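Local coordinates for collagen adhesin (Staphylococcus aureus, PDB 2F68), which binds collagen as a surface adhesin of Staphylococcus aureus, probably by closing its extracellular domains around the collagen in a 'collagen hug', at residues T220-T232 and V242-F254. Residues are numbered along the deposited sequence; the frame is centred on the assembly and turned at random.
Sequences TDFEKAFPGSKIT and VTIPQGYGSYNSF
Phe-226 turns its edge, led by CD1, toward the face of Tyr-248 in an offset edge-to-face pair, CD1 of Phe-226 lying 3.5 Å from CD1 of Tyr-248. One face of Phe-226 in turn takes the edge of Phe-254, an edge-to-face pair with the planes at 75°. Phe-222, whose CG stands anti to the backbone N (chi1 -175°), reaches inward from the helix until its CZ is 3.7 Å from CE2 of Phe-254; these two rings meet rim to rim. Ile-203 and Val-205 of strand 194-207 also pack against Phe-222.

Two prolines pack beside the cluster, toward the surface. The Pro-227 ring crosses the end of Tyr-248 at about a right angle, with CG 3.4 Å from the tyrosine OH. Pro-245 lies against the Gly-228 backbone and brings its CD to 3.2 Å from OG of Ser-229.

Backbone bonds join the strands. Lys-230 N-H donates to Thr-243 O at 3.1 Å, and Thr-243 N returns a bond to Lys-230 O at 3.0 Å. That same Thr-243 oxygen also receives a CA-H...O contact from Ser-229 CA at 3.2 Å. One pair further along, Ile-231 and Val-242 touch through their CG2 methyls.

The strands 230-234 and 239-244 thus form an antiparallel beta hairpin, with Phe-222 of helix 218-225, Phe-226 just after it, Tyr-248 of helix 246-249 and Phe-254 of strand 252-262 forming an aromatic cluster beside its open end, within the beta-rich collagen-binding domain.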
ATOM      1  N   THR A 220      10.821  -1.589 -25.513  1.00 26.89           N
ATOM      2  CA  THR A 220      11.351  -1.393 -26.866  1.00 28.48           C
ATOM      3  C   THR A 220      12.271  -0.170 -26.945  1.00 27.77           C
ATOM      4  O   THR A 220      13.324  -0.223 -27.583  1.00 28.34           O
ATOM      5  CB  THR A 220      10.213  -1.268 -27.910  1.00 28.64           C
ATOM      6  OG1 THR A 220       9.212  -2.262 -27.656  1.00 29.71           O
ATOM      7  CG2 THR A 220      10.749  -1.449 -29.327  1.00 31.87           C
ATOM      8  N   ASP A 221      11.871   0.917 -26.286  1.00 27.62           N
ATOM      9  CA  ASP A 221      12.658   2.153 -26.264  1.00 26.62           C
ATOM     10  C   ASP A 221      13.926   2.027 -25.420  1.00 26.85           C
ATOM     11  O   ASP A 221      14.928   2.690 -25.697  1.00 25.80           O
ATOM     12  CB  ASP A 221      11.810   3.331 -25.767  1.00 26.99           C
ATOM     13  CG  ASP A 221      10.686   3.696 -26.728  1.00 29.13           C
ATOM     14  OD1 ASP A 221      10.866   3.556 -27.958  1.00 32.21           O
ATOM     15  OD2 ASP A 221       9.618   4.132 -26.248  1.00 29.22           O
ATOM     16  N   PHE A 222      13.874   1.178 -24.394  1.00 25.83           N
ATOM     17  CA  PHE A 222      15.025   0.920 -23.528  1.00 24.64           C
ATOM     18  C   PHE A 222      16.089   0.091 -24.247  1.00 25.26           C
ATOM     19  O   PHE A 222      17.281   0.387 -24.153  1.00 26.51           O
ATOM     20  CB  PHE A 222      14.581   0.217 -22.237  1.00 24.02           C
ATOM     21  CG  PHE A 222      15.689   0.012 -21.237  1.00 23.54           C
ATOM     22  CD1 PHE A 222      16.006   1.007 -20.316  1.00 23.65           C
ATOM     23  CD2 PHE A 222      16.410  -1.179 -21.208  1.00 24.27           C
ATOM     24  CE1 PHE A 222      17.030   0.821 -19.387  1.00 27.28           C
ATOM     25  CE2 PHE A 222      17.434  -1.375 -20.284  1.00 24.98           C
ATOM     26  CZ  PHE A 222      17.743  -0.373 -19.372  1.00 23.76           C
ATOM     27  N   GLU A 223      15.647  -0.941 -24.965  1.00 27.40           N
ATOM     28  CA  GLU A 223      16.548  -1.844 -25.682  1.00 28.33           C
ATOM     29  C   GLU A 223      17.176  -1.196 -26.919  1.00 29.90           C
ATOM     30  O   GLU A 223      18.250  -1.608 -27.363  1.00 29.39           O
ATOM     31  CB  GLU A 223      15.823  -3.139 -26.065  1.00 29.59           C
ATOM     32  CG  GLU A 223      15.498  -4.046 -24.879  1.00 26.97           C
ATOM     33  CD  GLU A 223      14.769  -5.323 -25.276  1.00 29.14           C
ATOM     34  OE1 GLU A 223      14.677  -5.624 -26.485  1.00 33.42           O
ATOM     35  OE2 GLU A 223      14.288  -6.033 -24.367  1.00 26.37           O
ATOM     36  N   LYS A 224      16.502  -0.187 -27.468  1.00 30.01           N
ATOM     37  CA  LYS A 224      17.015   0.566 -28.613  1.00 31.20           C
ATOM     38  C   LYS A 224      18.048   1.611 -28.191  1.00 29.72           C
ATOM     39  O   LYS A 224      19.068   1.786 -28.861  1.00 29.06           O
ATOM     40  CB  LYS A 224      15.874   1.231 -29.388  1.00 31.46           C
ATOM     41  CG  LYS A 224      15.122   0.294 -30.321  1.00 36.54           C
ATOM     42  CD  LYS A 224      13.995   1.021 -31.041  1.00 41.50           C
ATOM     43  CE  LYS A 224      13.229   0.090 -31.972  1.00 44.62           C
ATOM     44  NZ  LYS A 224      14.032  -0.324 -33.158  1.00 46.96           N
ATOM     45  N   ALA A 225      17.773   2.302 -27.085  1.00 28.84           N
ATOM     46  CA  ALA A 225      18.685   3.310 -26.542  1.00 28.67           C
ATOM     47  C   ALA A 225      19.920   2.670 -25.912  1.00 28.91           C
ATOM     48  O   ALA A 225      21.005   3.255 -25.923  1.00 28.46           O
ATOM     49  CB  ALA A 225      17.966   4.190 -25.534  1.00 29.10           C
ATOM     50  N   PHE A 226      19.742   1.471 -25.363  1.00 28.70           N
ATOM     51  CA  PHE A 226      20.842   0.694 -24.803  1.00 28.49           C
ATOM     52  C   PHE A 226      20.983  -0.630 -25.561  1.00 27.75           C
ATOM     53  O   PHE A 226      20.333  -1.618 -25.208  1.00 27.19           O
ATOM     54  CB  PHE A 226      20.626   0.439 -23.305  1.00 27.61           C
ATOM     55  CG  PHE A 226      20.397   1.688 -22.494  1.00 28.72           C
ATOM     56  CD1 PHE A 226      21.468   2.477 -22.088  1.00 27.09           C
ATOM     57  CD2 PHE A 226      19.109   2.066 -22.126  1.00 30.48           C
ATOM     58  CE1 PHE A 226      21.259   3.630 -21.336  1.00 28.60           C
ATOM     59  CE2 PHE A 226      18.891   3.218 -21.373  1.00 31.19           C
ATOM     60  CZ  PHE A 226      19.969   4.002 -20.977  1.00 29.33           C
ATOM     61  N   PRO A 227      21.817  -0.648 -26.622  1.00 27.87           N
ATOM     62  CA  PRO A 227      22.052  -1.880 -27.382  1.00 27.55           C
ATOM     63  C   PRO A 227      22.785  -2.935 -26.554  1.00 27.67           C
ATOM     64  O   PRO A 227      23.787  -2.632 -25.902  1.00 25.98           O
ATOM     65  CB  PRO A 227      22.915  -1.413 -28.560  1.00 28.28           C
ATOM     66  CG  PRO A 227      23.553  -0.156 -28.099  1.00 28.28           C
ATOM     67  CD  PRO A 227      22.571   0.492 -27.174  1.00 27.71           C
ATOM     68  N   GLY A 228      22.273  -4.163 -26.583  1.00 27.48           N
ATOM     69  CA  GLY A 228      22.806  -5.247 -25.763  1.00 28.67           C
ATOM     70  C   GLY A 228      21.918  -5.554 -24.571  1.00 28.74           C
ATOM     71  O   GLY A 228      21.938  -6.670 -24.046  1.00 28.82           O
ATOM     72  N   SER A 229      21.142  -4.558 -24.144  1.00 29.04           N
ATOM     73  CA  SER A 229      20.196  -4.718 -23.041  1.00 29.56           C
ATOM     74  C   SER A 229      18.994  -5.558 -23.455  1.00 28.72           C
ATOM     75  O   SER A 229      18.549  -5.497 -24.604  1.00 27.97           O
ATOM     76  CB  SER A 229      19.722  -3.356 -22.526  1.00 29.05           C
ATOM     77  OG  SER A 229      20.788  -2.623 -21.950  1.00 37.82           O
ATOM     78  N   LYS A 230      18.475  -6.340 -22.510  1.00 28.49           N
ATOM     79  CA  LYS A 230      17.320  -7.196 -22.758  1.00 29.34           C
ATOM     80  C   LYS A 230      16.497  -7.409 -21.488  1.00 28.39           C
ATOM     81  O   LYS A 230      16.970  -8.014 -20.522  1.00 28.33           O
ATOM     82  CB  LYS A 230      17.764  -8.544 -23.349  1.00 31.02           C
ATOM     83  CG  LYS A 230      16.628  -9.440 -23.842  1.00 36.04           C
ATOM     84  CD  LYS A 230      16.041  -8.951 -25.161  1.00 39.40           C
ATOM     85  CE  LYS A 230      14.882  -9.830 -25.604  1.00 40.94           C
ATOM     86  NZ  LYS A 230      14.283  -9.356 -26.882  1.00 43.66           N
ATOM     87  N   ILE A 231      15.269  -6.895 -21.500  1.00 26.43           N
ATOM     88  CA  ILE A 231      14.316  -7.135 -20.420  1.00 25.71           C
ATOM     89  C   ILE A 231      13.341  -8.225 -20.870  1.00 26.26           C
ATOM     90  O   ILE A 231      12.267  -7.939 -21.409  1.00 25.86           O
ATOM     91  CB  ILE A 231      13.560  -5.844 -19.994  1.00 25.25           C
ATOM     92  CG1 ILE A 231      14.539  -4.683 -19.780  1.00 25.93           C
ATOM     93  CG2 ILE A 231      12.734  -6.096 -18.730  1.00 25.03           C
ATOM     94  CD1 ILE A 231      13.880  -3.314 -19.707  1.00 26.31           C
ATOM     95  N   THR A 232      13.743  -9.477 -20.663  1.00 24.10           N
ATOM     96  CA  THR A 232      12.942 -10.632 -21.059  1.00 25.79           C
ATOM     97  C   THR A 232      11.809 -10.855 -20.061  1.00 25.00           C
ATOM     98  O   THR A 232      12.049 -11.045 -18.867  1.00 24.67           O
ATOM     99  CB  THR A 232      13.801 -11.916 -21.172  1.00 25.06           C
ATOM    100  OG1 THR A 232      15.001 -11.633 -21.901  1.00 25.62           O
ATOM    101  CG2 THR A 232      13.032 -13.024 -21.883  1.00 29.82           C
ATOM    102  N   VAL A 242      16.558  -9.315 -16.535  1.00 23.17           N
ATOM    103  CA  VAL A 242      17.179  -8.062 -16.960  1.00 23.52           C
ATOM    104  C   VAL A 242      18.679  -8.246 -17.186  1.00 23.38           C
ATOM    105  O   VAL A 242      19.398  -8.717 -16.302  1.00 23.81           O
ATOM    106  CB  VAL A 242      16.936  -6.920 -15.933  1.00 22.74           C
ATOM    107  CG1 VAL A 242      17.418  -5.581 -16.484  1.00 23.73           C
ATOM    108  CG2 VAL A 242      15.460  -6.835 -15.553  1.00 21.40           C
ATOM    109  N   THR A 243      19.135  -7.877 -18.380  1.00 23.72           N
ATOM    110  CA  THR A 243      20.553  -7.913 -18.725  1.00 23.10           C
ATOM    111  C   THR A 243      21.003  -6.524 -19.170  1.00 23.85           C
ATOM    112  O   THR A 243      20.441  -5.952 -20.104  1.00 23.50           O
ATOM    113  CB  THR A 243      20.845  -8.948 -19.838  1.00 22.96           C
ATOM    114  OG1 THR A 243      20.255 -10.207 -19.494  1.00 24.82           O
ATOM    115  CG2 THR A 243      22.346  -9.131 -20.035  1.00 25.32           C
ATOM    116  N   ILE A 244      22.005  -5.983 -18.481  1.00 23.79           N
ATOM    117  CA  ILE A 244      22.555  -4.667 -18.805  1.00 24.07           C
ATOM    118  C   ILE A 244      24.063  -4.777 -19.049  1.00 24.76           C
ATOM    119  O   ILE A 244      24.796  -5.243 -18.171  1.00 25.46           O
ATOM    120  CB  ILE A 244      22.271  -3.622 -17.686  1.00 23.68           C
ATOM    121  CG1 ILE A 244      20.776  -3.575 -17.346  1.00 24.06           C
ATOM    122  CG2 ILE A 244      22.773  -2.236 -18.099  1.00 24.97           C
ATOM    123  CD1 ILE A 244      20.458  -2.984 -15.980  1.00 26.89           C
ATOM    124  N   PRO A 245      24.528  -4.365 -20.247  1.00 25.26           N
ATOM    125  CA  PRO A 245      25.958  -4.341 -20.575  1.00 25.36           C
ATOM    126  C   PRO A 245      26.752  -3.427 -19.644  1.00 24.33           C
ATOM    127  O   PRO A 245      26.200  -2.466 -19.102  1.00 24.63           O
ATOM    128  CB  PRO A 245      25.982  -3.785 -22.003  1.00 26.14           C
ATOM    129  CG  PRO A 245      24.629  -4.066 -22.546  1.00 26.23           C
ATOM    130  CD  PRO A 245      23.707  -3.908 -21.382  1.00 26.35           C
ATOM    131  N   GLN A 246      28.038  -3.728 -19.472  1.00 24.83           N
ATOM    132  CA  GLN A 246      28.897  -2.993 -18.537  1.00 25.06           C
ATOM    133  C   GLN A 246      29.187  -1.551 -18.962  1.00 23.99           C
ATOM    134  O   GLN A 246      29.502  -0.704 -18.123  1.00 23.10           O
ATOM    135  CB  GLN A 246      30.202  -3.757 -18.268  1.00 26.39           C
ATOM    136  CG  GLN A 246      31.160  -3.859 -19.450  1.00 27.97           C
ATOM    137  CD  GLN A 246      32.469  -4.529 -19.078  1.00 26.55           C
ATOM    138  OE1 GLN A 246      33.481  -3.863 -18.865  1.00 28.58           O
ATOM    139  NE2 GLN A 246      32.452  -5.855 -18.983  1.00 21.29           N
ATOM    140  N   GLY A 247      29.079  -1.285 -20.262  1.00 25.07           N
ATOM    141  CA  GLY A 247      29.296   0.053 -20.809  1.00 25.00           C
ATOM    142  C   GLY A 247      28.186   1.026 -20.458  1.00 26.56           C
ATOM    143  O   GLY A 247      28.435   2.218 -20.268  1.00 28.23           O
ATOM    144  N   TYR A 248      26.960   0.512 -20.373  1.00 25.49           N
ATOM    145  CA  TYR A 248      25.794   1.322 -20.026  1.00 26.34           C
ATOM    146  C   TYR A 248      25.408   1.175 -18.555  1.00 26.83           C
ATOM    147  O   TYR A 248      24.741   2.047 -17.992  1.00 26.70           O
ATOM    148  CB  TYR A 248      24.608   0.975 -20.929  1.00 27.26           C
ATOM    149  CG  TYR A 248      24.858   1.243 -22.398  1.00 27.16           C
ATOM    150  CD1 TYR A 248      24.876   2.547 -22.896  1.00 30.63           C
ATOM    151  CD2 TYR A 248      25.075   0.193 -23.290  1.00 26.63           C
ATOM    152  CE1 TYR A 248      25.106   2.799 -24.244  1.00 31.09           C
ATOM    153  CE2 TYR A 248      25.306   0.435 -24.643  1.00 27.73           C
ATOM    154  CZ  TYR A 248      25.320   1.739 -25.111  1.00 31.93           C
ATOM    155  OH  TYR A 248      25.547   1.987 -26.445  1.00 31.49           O
ATOM    156  N   GLY A 249      25.829   0.069 -17.943  1.00 26.42           N
ATOM    157  CA  GLY A 249      25.589  -0.183 -16.524  1.00 26.24           C
ATOM    158  C   GLY A 249      26.411   0.717 -15.619  1.00 26.00           C
ATOM    159  O   GLY A 249      25.983   1.055 -14.514  1.00 25.64           O
ATOM    160  N   SER A 250      27.595   1.101 -16.095  1.00 25.71           N
ATOM    161  CA  SER A 250      28.483   2.001 -15.364  1.00 26.22           C
ATOM    162  C   SER A 250      27.970   3.438 -15.388  1.00 26.29           C
ATOM    163  O   SER A 250      27.403   3.887 -16.389  1.00 26.01           O
ATOM    164  CB  SER A 250      29.898   1.943 -15.943  1.00 25.90           C
ATOM    165  OG  SER A 250      30.453   0.645 -15.820  1.00 27.13           O
ATOM    166  N   TYR A 251      28.176   4.144 -14.276  1.00 26.42           N
ATOM    167  CA  TYR A 251      27.799   5.558 -14.108  1.00 27.70           C
ATOM    168  C   TYR A 251      26.295   5.835 -14.266  1.00 27.64           C
ATOM    169  O   TYR A 251      25.890   6.974 -14.519  1.00 27.77           O
ATOM    170  CB  TYR A 251      28.614   6.471 -15.043  1.00 27.77           C
ATOM    171  CG  TYR A 251      30.089   6.139 -15.138  1.00 28.02           C
ATOM    172  CD1 TYR A 251      30.963   6.434 -14.091  1.00 28.78           C
ATOM    173  CD2 TYR A 251      30.614   5.540 -16.283  1.00 30.42           C
ATOM    174  CE1 TYR A 251      32.320   6.131 -14.179  1.00 28.31           C
ATOM    175  CE2 TYR A 251      31.969   5.234 -16.382  1.00 29.88           C
ATOM    176  CZ  TYR A 251      32.815   5.533 -15.326  1.00 28.39           C
ATOM    177  OH  TYR A 251      34.154   5.233 -15.418  1.00 31.12           O
ATOM    178  N   ASN A 252      25.477   4.796 -14.104  1.00 27.52           N
ATOM    179  CA  ASN A 252      24.025   4.909 -14.257  1.00 26.28           C
ATOM    180  C   ASN A 252      23.243   4.095 -13.232  1.00 26.91           C
ATOM    181  O   ASN A 252      23.651   2.995 -12.856  1.00 25.72           O
ATOM    182  CB  ASN A 252      23.599   4.500 -15.671  1.00 27.27           C
ATOM    183  CG  ASN A 252      24.047   5.491 -16.729  1.00 28.99           C
ATOM    184  OD1 ASN A 252      23.627   6.649 -16.734  1.00 29.99           O
ATOM    185  ND2 ASN A 252      24.900   5.035 -17.637  1.00 31.86           N
ATOM    186  N   SER A 253      22.116   4.649 -12.789  1.00 25.99           N
ATOM    187  CA  SER A 253      21.212   3.965 -11.868  1.00 25.91           C
ATOM    188  C   SER A 253      19.947   3.526 -12.598  1.00 24.34           C
ATOM    189  O   SER A 253      19.328   4.318 -13.310  1.00 23.10           O
ATOM    190  CB  SER A 253      20.856   4.873 -10.687  1.00 25.47           C
ATOM    191  OG  SER A 253      20.064   4.187  -9.733  1.00 34.42           O
ATOM    192  N   PHE A 254      19.570   2.262 -12.415  1.00 23.06           N
ATOM    193  CA  PHE A 254      18.407   1.694 -13.095  1.00 23.19           C
ATOM    194  C   PHE A 254      17.310   1.310 -12.106  1.00 23.36           C
ATOM    195  O   PHE A 254      17.482   0.396 -11.296  1.00 25.27           O
ATOM    196  CB  PHE A 254      18.815   0.480 -13.939  1.00 22.41           C
ATOM    197  CG  PHE A 254      19.790   0.799 -15.041  1.00 22.67           C
ATOM    198  CD1 PHE A 254      21.162   0.693 -14.827  1.00 21.58           C
ATOM    199  CD2 PHE A 254      19.337   1.198 -16.295  1.00 23.24           C
ATOM    200  CE1 PHE A 254      22.068   0.985 -15.844  1.00 22.55           C
ATOM    201  CE2 PHE A 254      20.236   1.492 -17.319  1.00 24.46           C
ATOM    202  CZ  PHE A 254      21.604   1.386 -17.093  1.00 20.19           C
TER